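PDB 3AF6: transcription termination factor FttA from Pyrococcus horikoshii, which probably terminates transcription genome-wide by cutting nascent RNA at the polymerase exit channel and degrading the released strand, using a two-zinc nuclease centre. Local coordinates for residues 197-200 with 201-204; 254-258 with 259-263; 279-282 with 283-286; 303-306 with 307-311; 314-317 with 318-322. All blocks are in the same frame, centred on the assembly; numbering follows the deposited sequence.

Contact 1 of 5, residues 197-200 with 201-204; sequences FREV and GRSA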
loop_
_atom_site.group_PDB
_atom_site.type_symbol
_atom_site.label_atom_id
_atom_site.label_comp_id
_atom_site.label_asym_id
_atom_site.label_seq_id
_atom_site.Cartn_x
_atom_site.Cartn_y
_atom_site.Cartn_z
ATOM N N PHE A 197 -16.611 -6.843 7.200
ATOM C CA PHE A 197 -17.342 -8.068 6.899
ATOM C C PHE A 197 -18.751 -7.579 6.614
ATOM O O PHE A 197 -19.284 -6.767 7.367
ATOM C CB PHE A 197 -17.327 -9.030 8.094
ATOM C CG PHE A 197 -16.080 -9.876 8.186
ATOM C CD1 PHE A 197 -14.846 -9.383 7.758
ATOM C CD2 PHE A 197 -16.139 -11.166 8.713
ATOM C CE1 PHE A 197 -13.683 -10.165 7.849
ATOM C CE2 PHE A 197 -14.983 -11.963 8.813
ATOM C CZ PHE A 197 -13.749 -11.461 8.379
ATOM N N ARG A 198 -19.338 -8.040 5.515
ATOM C CA ARG A 198 -20.686 -7.630 5.116
ATOM C C ARG A 198 -20.831 -6.114 4.973
ATOM O O ARG A 198 -21.926 -5.567 5.086
ATOM C CB ARG A 198 -21.735 -8.160 6.102
ATOM C CG ARG A 198 -22.222 -9.572 5.789
ATOM C CD ARG A 198 -23.382 -9.981 6.698
ATOM N NE ARG A 198 -23.666 -11.413 6.628
ATOM C CZ ARG A 198 -24.449 -11.986 5.716
ATOM N NH1 ARG A 198 -25.047 -11.243 4.786
ATOM N NH2 ARG A 198 -24.615 -13.306 5.722
ATOM N N GLU A 199 -19.716 -5.443 4.711
ATOM C CA GLU A 199 -19.721 -4.000 4.545
ATOM C C GLU A 199 -18.446 -3.597 3.804
ATOM O O GLU A 199 -17.501 -4.371 3.719
ATOM C CB GLU A 199 -19.775 -3.311 5.923
ATOM C CG GLU A 199 -18.405 -2.982 6.537
ATOM C CD GLU A 199 -18.447 -2.673 8.038
ATOM O OE1 GLU A 199 -19.350 -1.946 8.503
ATOM O OE2 GLU A 199 -17.550 -3.150 8.760
ATOM N N VAL A 200 -18.441 -2.397 3.238
ATOM C CA VAL A 200 -17.259 -1.873 2.564
ATOM C C VAL A 200 -16.675 -0.925 3.611
ATOM O O VAL A 200 -17.420 -0.225 4.302
ATOM C CB VAL A 200 -17.642 -1.056 1.306
ATOM C CG1 VAL A 200 -16.462 -0.230 0.846
ATOM C CG2 VAL A 200 -18.091 -1.987 0.184
ATOM N N GLY A 201 -15.362 -0.903 3.778
ATOM C CA GLY A 201 -14.830 0.021 4.768
ATOM C C GLY A 201 -14.371 -0.556 6.093
ATOM O O GLY A 201 -14.839 -1.603 6.542
ATOM N N ARG A 202 -13.438 0.165 6.713
ATOM C CA ARG A 202 -12.833 -0.198 7.987
ATOM C C ARG A 202 -12.414 -1.665 8.086
ATOM O O ARG A 202 -12.557 -2.281 9.147
ATOM C CB ARG A 202 -13.756 0.176 9.160
ATOM C CG ARG A 202 -15.083 -0.566 9.204
ATOM C CD ARG A 202 -15.787 -0.364 10.521
ATOM N NE ARG A 202 -17.128 -0.930 10.474
ATOM C CZ ARG A 202 -17.991 -0.911 11.490
ATOM N NH1 ARG A 202 -17.650 -0.352 12.642
ATOM N NH2 ARG A 202 -19.194 -1.452 11.348
ATOM N N SER A 203 -11.878 -2.202 6.986
ATOM C CA SER A 203 -11.412 -3.590 6.921
ATOM C C SER A 203 -10.485 -3.856 8.086
ATOM O O SER A 203 -9.582 -3.060 8.364
ATOM C CB SER A 203 -10.641 -3.857 5.610
ATOM O OG SER A 203 -11.501 -4.194 4.539
ATOM N N ALA A 204 -10.691 -4.982 8.754
ATOM C CA ALA A 204 -9.877 -5.339 9.903
ATOM C C ALA A 204 -10.206 -6.782 10.245
ATOM O O ALA A 204 -11.324 -7.096 10.657
ATOM C CB ALA A 204 -10.208 -4.421 11.081
#

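Contact 2 of 5, residues 254-258 with 259-263; sequences ITHAH and LDHCG. With ZN (zinc ion), chain I; ZN (zinc ion), chain J.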
loop_
_atom_site.group_PDB
_atom_site.type_symbol
_atom_site.label_atom_id
_atom_site.label_comp_id
_atom_site.label_asym_id
_atom_site.label_seq_id
_atom_site.Cartn_x
_atom_site.Cartn_y
_atom_site.Cartn_z
ATOM N N ILE A 254 -0.692 -4.896 6.117
ATOM C CA ILE A 254 -1.563 -4.046 5.322
ATOM C C ILE A 254 -1.580 -4.466 3.851
ATOM O O ILE A 254 -0.529 -4.531 3.216
ATOM C CB ILE A 254 -1.131 -2.572 5.432
ATOM C CG1 ILE A 254 -1.072 -2.156 6.914
ATOM C CG2 ILE A 254 -2.090 -1.689 4.644
ATOM C CD1 ILE A 254 -2.367 -2.396 7.724
ATOM N N THR A 255 -2.770 -4.747 3.313
ATOM C CA THR A 255 -2.915 -5.157 1.915
ATOM C C THR A 255 -2.558 -4.019 0.951
ATOM O O THR A 255 -1.863 -4.239 -0.052
ATOM C CB THR A 255 -4.357 -5.613 1.597
ATOM O OG1 THR A 255 -5.260 -4.513 1.751
ATOM C CG2 THR A 255 -4.772 -6.733 2.517
ATOM N N HIS A 256 -3.066 -2.818 1.228
ATOM C CA HIS A 256 -2.759 -1.665 0.397
ATOM C C HIS A 256 -2.995 -0.336 1.096
ATOM O O HIS A 256 -3.634 -0.268 2.142
ATOM C CB HIS A 256 -3.482 -1.719 -0.947
ATOM C CG HIS A 256 -4.961 -1.510 -0.874
ATOM N ND1 HIS A 256 -5.839 -2.507 -0.502
ATOM C CD2 HIS A 256 -5.725 -0.445 -1.217
ATOM C CE1 HIS A 256 -7.079 -2.070 -0.631
ATOM N NE2 HIS A 256 -7.037 -0.822 -1.064
ATOM N N ALA A 257 -2.470 0.724 0.503
ATOM C CA ALA A 257 -2.510 2.049 1.090
ATOM C C ALA A 257 -3.806 2.806 1.383
ATOM O O ALA A 257 -3.788 3.712 2.218
ATOM C CB ALA A 257 -1.584 2.943 0.297
ATOM N N HIS A 258 -4.920 2.483 0.733
ATOM C CA HIS A 258 -6.139 3.237 1.003
ATOM C C HIS A 258 -6.537 3.292 2.474
ATOM O O HIS A 258 -6.253 2.376 3.248
ATOM C CB HIS A 258 -7.281 2.721 0.136
ATOM C CG HIS A 258 -7.209 3.200 -1.280
ATOM N ND1 HIS A 258 -7.985 2.673 -2.289
ATOM C CD2 HIS A 258 -6.447 4.160 -1.856
ATOM C CE1 HIS A 258 -7.703 3.285 -3.427
ATOM N NE2 HIS A 258 -6.773 4.192 -3.191
ATOM N N LEU A 259 -7.187 4.390 2.851
ATOM C CA LEU A 259 -7.602 4.625 4.231
ATOM C C LEU A 259 -8.535 3.563 4.808
ATOM O O LEU A 259 -8.561 3.337 6.023
ATOM C CB LEU A 259 -8.260 6.010 4.352
ATOM C CG LEU A 259 -7.393 7.254 4.106
ATOM C CD1 LEU A 259 -8.263 8.485 4.258
ATOM C CD2 LEU A 259 -6.223 7.317 5.069
ATOM N N ASP A 260 -9.306 2.919 3.944
ATOM C CA ASP A 260 -10.221 1.892 4.394
ATOM C C ASP A 260 -9.517 0.559 4.631
ATOM O O ASP A 260 -10.167 -0.476 4.732
ATOM C CB ASP A 260 -11.353 1.718 3.390
ATOM C CG ASP A 260 -10.849 1.453 1.982
ATOM O OD1 ASP A 260 -11.693 1.183 1.099
ATOM O OD2 ASP A 260 -9.616 1.512 1.748
ATOM N N HIS A 261 -8.192 0.583 4.719
ATOM C CA HIS A 261 -7.423 -0.631 4.996
ATOM C C HIS A 261 -6.260 -0.341 5.952
ATOM O O HIS A 261 -5.770 -1.239 6.642
ATOM C CB HIS A 261 -6.899 -1.263 3.689
ATOM C CG HIS A 261 -7.981 -1.842 2.834
ATOM N ND1 HIS A 261 -8.364 -3.165 2.910
ATOM C CD2 HIS A 261 -8.826 -1.257 1.955
ATOM C CE1 HIS A 261 -9.400 -3.367 2.116
ATOM N NE2 HIS A 261 -9.701 -2.225 1.526
ATOM N N CYS A 262 -5.822 0.915 6.001
ATOM C CA CYS A 262 -4.728 1.281 6.897
ATOM C C CYS A 262 -5.012 2.605 7.628
ATOM O O CYS A 262 -4.179 3.092 8.394
ATOM C CB CYS A 262 -3.440 1.419 6.098
ATOM S SG CYS A 262 -3.523 2.858 5.028
ATOM N N GLY A 263 -6.187 3.175 7.388
ATOM C CA GLY A 263 -6.547 4.445 7.994
ATOM C C GLY A 263 -6.509 4.611 9.506
ATOM O O GLY A 263 -6.177 5.692 9.994
HETATM ZN ZN ZN I . -8.587 0.203 -2.325
HETATM ZN ZN ZN J . -11.104 -1.153 0.281
#

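Contact 3 of 5, residues 279-282 with 283-286; sequences YTTP and PTRD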
loop_
_atom_site.group_PDB
_atom_site.type_symbol
_atom_site.label_atom_id
_atom_site.label_comp_id
_atom_site.label_asym_id
_atom_site.label_seq_id
_atom_site.Cartn_x
_atom_site.Cartn_y
_atom_site.Cartn_z
ATOM N N TYR A 279 3.869 -5.116 8.741
ATOM C CA TYR A 279 4.440 -5.591 7.483
ATOM C C TYR A 279 3.626 -5.129 6.290
ATOM O O TYR A 279 2.400 -5.176 6.317
ATOM C CB TYR A 279 4.517 -7.109 7.473
ATOM C CG TYR A 279 5.392 -7.666 8.555
ATOM C CD1 TYR A 279 4.851 -8.071 9.783
ATOM C CD2 TYR A 279 6.773 -7.733 8.384
ATOM C CE1 TYR A 279 5.673 -8.527 10.812
ATOM C CE2 TYR A 279 7.602 -8.185 9.398
ATOM C CZ TYR A 279 7.051 -8.577 10.607
ATOM O OH TYR A 279 7.885 -9.001 11.605
ATOM N N THR A 280 4.314 -4.694 5.238
ATOM C CA THR A 280 3.649 -4.236 4.025
ATOM C C THR A 280 4.679 -4.057 2.884
ATOM O O THR A 280 5.890 -4.093 3.139
ATOM C CB THR A 280 2.906 -2.912 4.315
ATOM O OG1 THR A 280 2.012 -2.624 3.240
ATOM C CG2 THR A 280 3.885 -1.766 4.472
ATOM N N THR A 281 4.224 -3.895 1.635
ATOM C CA THR A 281 5.174 -3.692 0.531
ATOM C C THR A 281 5.677 -2.259 0.653
ATOM O O THR A 281 4.952 -1.388 1.120
ATOM C CB THR A 281 4.539 -3.886 -0.877
ATOM O OG1 THR A 281 3.538 -2.890 -1.109
ATOM C CG2 THR A 281 3.914 -5.264 -0.996
ATOM N N PRO A 282 6.929 -1.995 0.239
ATOM C CA PRO A 282 7.488 -0.637 0.333
ATOM C C PRO A 282 6.559 0.445 -0.207
ATOM O O PRO A 282 6.313 1.448 0.464
ATOM C CB PRO A 282 8.795 -0.745 -0.449
ATOM C CG PRO A 282 9.212 -2.181 -0.187
ATOM C CD PRO A 282 7.899 -2.922 -0.377
ATOM N N PRO A 283 6.026 0.260 -1.426
ATOM C CA PRO A 283 5.123 1.272 -1.988
ATOM C C PRO A 283 3.909 1.550 -1.085
ATOM O O PRO A 283 3.432 2.679 -1.005
ATOM C CB PRO A 283 4.721 0.665 -3.334
ATOM C CG PRO A 283 5.912 -0.124 -3.711
ATOM C CD PRO A 283 6.304 -0.795 -2.419
ATOM N N THR A 284 3.398 0.522 -0.415
ATOM C CA THR A 284 2.255 0.722 0.468
ATOM C C THR A 284 2.676 1.538 1.697
ATOM O O THR A 284 1.938 2.408 2.166
ATOM C CB THR A 284 1.633 -0.636 0.894
ATOM O OG1 THR A 284 1.067 -1.279 -0.258
ATOM C CG2 THR A 284 0.527 -0.432 1.914
ATOM N N ARG A 285 3.871 1.275 2.214
ATOM C CA ARG A 285 4.345 2.043 3.354
ATOM C C ARG A 285 4.381 3.534 2.976
ATOM O O ARG A 285 3.850 4.388 3.699
ATOM C CB ARG A 285 5.742 1.589 3.783
ATOM C CG ARG A 285 6.625 2.764 4.160
ATOM C CD ARG A 285 7.358 2.582 5.459
ATOM N NE ARG A 285 8.691 2.020 5.285
ATOM C CZ ARG A 285 9.562 2.413 4.362
ATOM N NH1 ARG A 285 10.755 1.837 4.303
ATOM N NH2 ARG A 285 9.236 3.352 3.485
ATOM N N ASP A 286 4.999 3.838 1.836
ATOM C CA ASP A 286 5.107 5.218 1.380
ATOM C C ASP A 286 3.749 5.815 1.038
ATOM O O ASP A 286 3.449 6.947 1.400
ATOM C CB ASP A 286 6.025 5.318 0.152
ATOM C CG ASP A 286 7.456 4.903 0.452
ATOM O OD1 ASP A 286 8.281 4.896 -0.487
ATOM O OD2 ASP A 286 7.753 4.578 1.622
HETATM O O HOH W 1 1.197 -3.885 0.473
#

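Contact 4 of 5, residues 303-306 with 307-311; sequences GQDP and LYRPR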
loop_
_atom_site.group_PDB
_atom_site.type_symbol
_atom_site.label_atom_id
_atom_site.label_comp_id
_atom_site.label_asym_id
_atom_site.label_seq_id
_atom_site.Cartn_x
_atom_site.Cartn_y
_atom_site.Cartn_z
ATOM N N GLY A 303 -11.794 22.395 9.985
ATOM C CA GLY A 303 -12.043 22.845 11.340
ATOM C C GLY A 303 -12.437 21.735 12.299
ATOM O O GLY A 303 -13.053 22.004 13.335
ATOM N N GLN A 304 -12.075 20.498 11.965
ATOM C CA GLN A 304 -12.394 19.354 12.810
ATOM C C GLN A 304 -11.152 18.847 13.520
ATOM O O GLN A 304 -10.039 18.996 13.023
ATOM C CB GLN A 304 -12.991 18.223 11.975
ATOM C CG GLN A 304 -14.197 18.633 11.171
ATOM C CD GLN A 304 -15.220 19.334 12.016
ATOM O OE1 GLN A 304 -15.602 20.469 11.728
ATOM N NE2 GLN A 304 -15.673 18.670 13.075
ATOM N N ASP A 305 -11.339 18.258 14.696
ATOM C CA ASP A 305 -10.202 17.733 15.429
ATOM C C ASP A 305 -9.778 16.475 14.687
ATOM O O ASP A 305 -10.602 15.608 14.403
ATOM C CB ASP A 305 -10.584 17.393 16.869
ATOM C CG ASP A 305 -9.385 16.985 17.700
ATOM O OD1 ASP A 305 -8.465 17.821 17.849
ATOM O OD2 ASP A 305 -9.356 15.831 18.194
ATOM N N PRO A 306 -8.485 16.361 14.355
ATOM C CA PRO A 306 -7.969 15.194 13.631
ATOM C C PRO A 306 -7.927 13.908 14.460
ATOM O O PRO A 306 -7.784 13.964 15.678
ATOM C CB PRO A 306 -6.585 15.667 13.188
ATOM C CG PRO A 306 -6.171 16.567 14.327
ATOM C CD PRO A 306 -7.422 17.355 14.591
ATOM N N LEU A 307 -8.058 12.756 13.796
ATOM C CA LEU A 307 -8.027 11.467 14.482
ATOM C C LEU A 307 -6.666 11.190 15.077
ATOM O O LEU A 307 -6.545 10.442 16.033
ATOM C CB LEU A 307 -8.383 10.325 13.533
ATOM C CG LEU A 307 -9.857 9.999 13.282
ATOM C CD1 LEU A 307 -9.940 8.848 12.281
ATOM C CD2 LEU A 307 -10.542 9.611 14.587
ATOM N N TYR A 308 -5.636 11.772 14.487
ATOM C CA TYR A 308 -4.292 11.595 14.998
ATOM C C TYR A 308 -3.395 12.661 14.405
ATOM O O TYR A 308 -3.869 13.532 13.683
ATOM C CB TYR A 308 -3.744 10.195 14.698
ATOM C CG TYR A 308 -4.102 9.646 13.338
ATOM C CD1 TYR A 308 -5.231 8.857 13.174
ATOM C CD2 TYR A 308 -3.322 9.932 12.214
ATOM C CE1 TYR A 308 -5.584 8.363 11.940
ATOM C CE2 TYR A 308 -3.666 9.437 10.958
ATOM C CZ TYR A 308 -4.805 8.649 10.837
ATOM O OH TYR A 308 -5.172 8.125 9.628
ATOM N N ARG A 309 -2.106 12.584 14.706
ATOM C CA ARG A 309 -1.149 13.580 14.252
ATOM C C ARG A 309 0.089 12.983 13.594
ATOM O O ARG A 309 0.305 11.766 13.616
ATOM C CB ARG A 309 -0.679 14.410 15.454
ATOM C CG ARG A 309 -1.785 14.860 16.385
ATOM C CD ARG A 309 -2.514 16.049 15.816
ATOM N NE ARG A 309 -3.621 16.441 16.680
ATOM C CZ ARG A 309 -4.088 17.678 16.762
ATOM N NH1 ARG A 309 -3.534 18.641 16.029
ATOM N NH2 ARG A 309 -5.101 17.953 17.577
ATOM N N PRO A 310 0.920 13.849 12.996
ATOM C CA PRO A 310 2.163 13.482 12.321
ATOM C C PRO A 310 3.088 12.612 13.175
ATOM O O PRO A 310 3.732 11.708 12.655
ATOM C CB PRO A 310 2.782 14.837 12.005
ATOM C CG PRO A 310 1.580 15.654 11.663
ATOM C CD PRO A 310 0.576 15.260 12.717
ATOM N N ARG A 311 3.169 12.871 14.474
ATOM C CA ARG A 311 4.051 12.062 15.321
ATOM C C ARG A 311 3.581 10.611 15.343
ATOM O O ARG A 311 4.387 9.686 15.472
ATOM C CB ARG A 311 4.113 12.623 16.753
ATOM C CG ARG A 311 2.760 12.888 17.374
ATOM C CD ARG A 311 2.870 13.631 18.698
ATOM N NE ARG A 311 3.330 12.773 19.789
ATOM C CZ ARG A 311 3.464 13.174 21.053
ATOM N NH1 ARG A 311 3.176 14.428 21.390
ATOM N NH2 ARG A 311 3.887 12.320 21.981
#

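Contact 5 of 5, residues 314-317 with 318-322; sequences KEVI and KHTIT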
loop_
_atom_site.group_PDB
_atom_site.type_symbol
_atom_site.label_atom_id
_atom_site.label_comp_id
_atom_site.label_asym_id
_atom_site.label_seq_id
_atom_site.Cartn_x
_atom_site.Cartn_y
_atom_site.Cartn_z
ATOM N N LYS A 314 4.525 9.169 12.198
ATOM C CA LYS A 314 5.970 9.006 12.296
ATOM C C LYS A 314 6.230 7.668 12.975
ATOM O O LYS A 314 7.219 6.994 12.681
ATOM C CB LYS A 314 6.578 10.135 13.134
ATOM C CG LYS A 314 8.110 10.103 13.286
ATOM C CD LYS A 314 8.529 10.912 14.516
ATOM C CE LYS A 314 10.028 11.197 14.572
ATOM N NZ LYS A 314 10.444 12.286 13.630
ATOM N N GLU A 315 5.339 7.287 13.885
ATOM C CA GLU A 315 5.465 6.016 14.589
ATOM C C GLU A 315 5.206 4.838 13.643
ATOM O O GLU A 315 5.900 3.824 13.703
ATOM C CB GLU A 315 4.494 5.968 15.774
ATOM C CG GLU A 315 4.957 6.775 16.969
ATOM C CD GLU A 315 6.327 6.331 17.448
ATOM O OE1 GLU A 315 6.505 5.116 17.654
ATOM O OE2 GLU A 315 7.228 7.187 17.618
ATOM N N VAL A 316 4.206 4.984 12.775
ATOM C CA VAL A 316 3.868 3.952 11.807
ATOM C C VAL A 316 5.132 3.623 11.035
ATOM O O VAL A 316 5.524 2.457 10.899
ATOM C CB VAL A 316 2.801 4.450 10.804
ATOM C CG1 VAL A 316 2.679 3.482 9.623
ATOM C CG2 VAL A 316 1.468 4.604 11.506
ATOM N N ILE A 317 5.772 4.671 10.532
ATOM C CA ILE A 317 7.002 4.528 9.767
ATOM C C ILE A 317 8.052 3.779 10.568
ATOM O O ILE A 317 8.619 2.793 10.100
ATOM C CB ILE A 317 7.565 5.905 9.375
ATOM C CG1 ILE A 317 6.643 6.568 8.360
ATOM C CG2 ILE A 317 8.967 5.758 8.808
ATOM C CD1 ILE A 317 7.010 8.004 8.071
ATOM N N LYS A 318 8.293 4.244 11.785
ATOM C CA LYS A 318 9.295 3.641 12.639
ATOM C C LYS A 318 9.019 2.191 12.997
ATOM O O LYS A 318 9.927 1.475 13.403
ATOM C CB LYS A 318 9.452 4.491 13.904
ATOM C CG LYS A 318 10.091 5.858 13.628
ATOM C CD LYS A 318 10.040 6.780 14.826
ATOM C CE LYS A 318 10.809 6.200 15.998
ATOM N NZ LYS A 318 10.701 7.062 17.211
ATOM N N HIS A 319 7.773 1.751 12.833
ATOM C CA HIS A 319 7.391 0.373 13.158
ATOM C C HIS A 319 7.169 -0.535 11.942
ATOM O O HIS A 319 6.978 -1.745 12.089
ATOM C CB HIS A 319 6.117 0.352 14.005
ATOM C CG HIS A 319 6.342 0.668 15.451
ATOM N ND1 HIS A 319 6.571 1.948 15.910
ATOM C CD2 HIS A 319 6.362 -0.134 16.544
ATOM C CE1 HIS A 319 6.719 1.922 17.222
ATOM N NE2 HIS A 319 6.599 0.671 17.631
ATOM N N THR A 320 7.192 0.043 10.748
ATOM C CA THR A 320 6.967 -0.727 9.533
ATOM C C THR A 320 8.169 -1.523 9.031
ATOM O O THR A 320 9.277 -1.004 8.929
ATOM C CB THR A 320 6.516 0.197 8.408
ATOM O OG1 THR A 320 5.410 0.971 8.867
ATOM C CG2 THR A 320 6.124 -0.606 7.161
ATOM N N ILE A 321 7.950 -2.788 8.718
ATOM C CA ILE A 321 9.014 -3.629 8.184
ATOM C C ILE A 321 8.541 -4.039 6.791
ATOM O O ILE A 321 7.652 -4.875 6.659
ATOM C CB ILE A 321 9.238 -4.873 9.065
ATOM C CG1 ILE A 321 9.776 -4.445 10.430
ATOM C CG2 ILE A 321 10.196 -5.847 8.379
ATOM C CD1 ILE A 321 10.082 -5.614 11.358
ATOM N N THR A 322 9.119 -3.433 5.756
ATOM C CA THR A 322 8.709 -3.727 4.386
ATOM C C THR A 322 9.118 -5.104 3.880
ATOM O O THR A 322 10.092 -5.703 4.343
ATOM C CB THR A 322 9.231 -2.676 3.403
ATOM O OG1 THR A 322 10.659 -2.767 3.318
ATOM C CG2 THR A 322 8.821 -1.276 3.859
#

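Contact 1 of 5, residues 197-200 with 201-204
OE2 of Glu-199 is gripped by three nitrogens: NE of Arg-202, 2.8 Å away across the turn, and, from beyond it, the backbone N of Gly-196 and ND2 of Asn-644. The arginine presents its side rather than its end, so that NE faces OE2 while NH2 takes OE1 at 2.9 Å; a further approach of NE to OE1, at 3.1 Å, is weak. The two bonds of this salt bridge are not equivalent. NH2 lies on the syn lone pair of OE1, which sits close to the guanidinium plane, whereas NE comes to OE2 from above the carboxylate plane. The two planes are accordingly turned 56° apart, and the side chains cross nearly at right angles. Arg-202 reaches back because CG stands between its backbone N and carbonyl carbon (chi1 64°) and the chain then runs out straight to NE. Both residues belong to the loop joining the antiparallel neighbouring strands 189-193 and 204-209 of the metallo-beta-lactamase fold, and Gly-201 carries the chain round between them with a positive phi of 104°. Here the loop borders the metal centre, the Val-200 side chain lying about 5 Å from a zinc ion. NH1 of Arg-202 donates to the carbonyl oxygens of Phe-232 and Tyr-229, and its NH2 forms a salt bridge with a bound sulfate that probably came from the crystallisation liquor.

Contact 2 of 5, residues 254-258 with 259-263
CE1 of His-256 sits 3.2 Å from CD2 of His-261, over one face of the latter ring, within the HxHxDH signature of the metallo-beta-lactamase superfamily, which supplies ligands to both zinc ions. The imidazoles, 4.2 Å between centroids and 40° between planes, are neither stacked nor edge to face; each turns its NE2 to a different metal. Packing is tight on the inner side. There ND1 of His-256 donates to OG1 of Thr-255 at 3.1 Å, ND1 of His-261 is held by Asp-217, and CG2 of Ile-254 rests on CB of Cys-262 under helix 282-301. His-258, the N-cap, turns its carbonyl oxygen into the first turn of the short helix, where it accepts from Cys-262 N in the carbonyl plane and from His-261 N above that plane.

The metal side is less enclosed. His-258 and Asp-260 are partly exposed, and a sulfate lies about 3 Å from the Asp-260 side chain. His-258 swings its ring away from the helix, with NE2 bonded to Val-433 O and ND1 2.5 Å from the chain I zinc ion, whose site His-256, His-344 and Asp-367 complete. Asp-367 also joins His-618 at the chain J zinc ion, which NE2 of His-261 binds at 2.2 Å and OD1 of Asp-260 at 2.5 Å.

Contact 3 of 5, residues 279-282 with 283-286
Thr-284 packs against Thr-280 and Thr-281 where strand 278-280 gives way to helix 282-301, at the start of a right-handed beta-alpha-beta crossover that returns to the sheet at the parallel strand 320-322. Its CB lies 3.1 Å from OG1 of Thr-280, at the end of strand 278-280. From CB, the methyl CG2 is directed anti to the backbone N (chi1 -66° for OG1), touches OG1 of Thr-280 and continues to the backbone of His-256 and Ala-257 in the zinc-binding loop. OG1 takes the other branch: it is hydrogen-bonded to a water at 2.7 Å, and that water also accepts from Thr-281 N at 3.2 Å, bridging strand end and helix. A weak bond to Gly-347 O adds to its surroundings.

Thr-281 is the N-cap. Its OG1 accepts a weak capping bond from Thr-284 N at 3.5 Å and has a stronger partner in Gly-347 O. Two prolines follow, Pro-282 and Pro-283, which lack the amide hydrogens that a first turn leaves without helical acceptors; they lie side by side against Tyr-472 and Tyr-475. Regular helical bonding begins with Arg-285 N to Thr-281 O and continues with Asp-286 N, which donates almost straight to Pro-282 O at 3.1 Å.

Contact 4 of 5, residues 303-306 with 307-311
Pro-306 and Arg-309 make the packing part of this contact, a proline ring lying against one flat face of a guanidinium group. CG of Pro-306 stands over the middle of that group, 3.4 Å from Arg-309 CZ, while CD lies farther out, 3.8 Å from Arg-309 NH2. The arginine folds back over the ring through a bend at chi2 (-79°), after which the chain runs straight through chi3, so its flat end covers the proline instead of reaching forward along the next helix.

The charged part is looser. Asp-305 OD1 forms a salt bridge with Arg-309 NH2 at 3.4 Å. The carboxylate comes obliquely to the guanidinium, with the planes 67° apart and the side chains crossing near a right angle, and the pair is made without a hydrogen bond.

Both groups lie in the linker between helix 282-301 and helix 310-319. Gly-303, with positive phi, is the C-prime residue of the Schellman motif that ends the first helix, and Arg-309 is the N-cap of the second, its N donating to Asp-312 OD2. Between them, Leu-307 and Tyr-308 turn inward onto Phe-295, and Tyr-308 OH is bonded to Gly-263 O.

Asp-305 and Arg-309 are both exposed and touch crystal neighbours, so lattice contacts may influence the pose of the arginine. An ion pair this long in such a setting is probably screened by water and contributes modestly, whereas the guanidinium face meets the proline in closer packing.

Contact 5 of 5, residues 314-317 with 318-322
Glu-315 lies alongside His-319, one helical turn on, with both side chains pointing the same way and OE1 3.2 Å from CE1 of the imidazole. Carboxylate and ring are turned 66° apart, so they do not stack. The firmer link to the ring comes from the backbone: ND1 of His-319 donates to the carbonyl oxygen of Glu-315 at 3.0 Å, and that oxygen sits almost in the ring plane. From the carbonyl's own side the donor stands above its plane. This bond fixes which edge of the imidazole faces back along the helix, while Phe-269 and Phe-170 meet the ring from elsewhere in the fold.

The other carboxylate oxygen, OE2, is directed to Lys-318 by the bend of the glutamate at chi2 (-57°). It makes a weak salt bridge with NZ at 3.5 Å, and the same ammonium group has long, weak ion pairs with Glu-163 and Asp-166.

Helix 310-319 ends here and runs into the short, weakly bonded strand 320-322, outermost in its sheet of the metallo-beta-lactamase fold within this chain and parallel to strand 278-280. Lys-318 N still donates to Lys-314 O at 3.1 Å in alpha-helical fashion, but His-319 N is shared between a weak bond to Glu-315 O and one to Val-316 O, and Thr-320 N bonds to Ile-317 O, three residues back. Val-316 O also accepts from OG1 of Thr-320, and its two donors, His-319 N and Thr-320 OG1, arrive from opposite faces of the carbonyl plane. On the inner side Val-316 packs against Met-288 and Ile-278, and Ile-317 against Val-289 and Ile-156.

In the fold
The contacts follow one another along the chain without overlap, all in the N-terminal part of the metallo-beta-lactamase domain. Contacts 1 and 2, centres about 11 Å apart, adjoin at the zinc site, Ser-203 packing on His-261. Contacts 2 and 3, centres about 10 Å apart, touch where strand 278-280 runs beside the metal-binding loop. Contacts 3, 4 and 5 mark successive corners of the crossover: the start of helix 282-301, the outer linker to helix 310-319, and the return to strand 320-322. Contacts 3 and 5 meet again in the sheet, whereas contacts 3 and 4 have centres about 22 Å apart, and contact 4 reaches back to contact 2 through Tyr-308. The crossover thus flanks the metal loop.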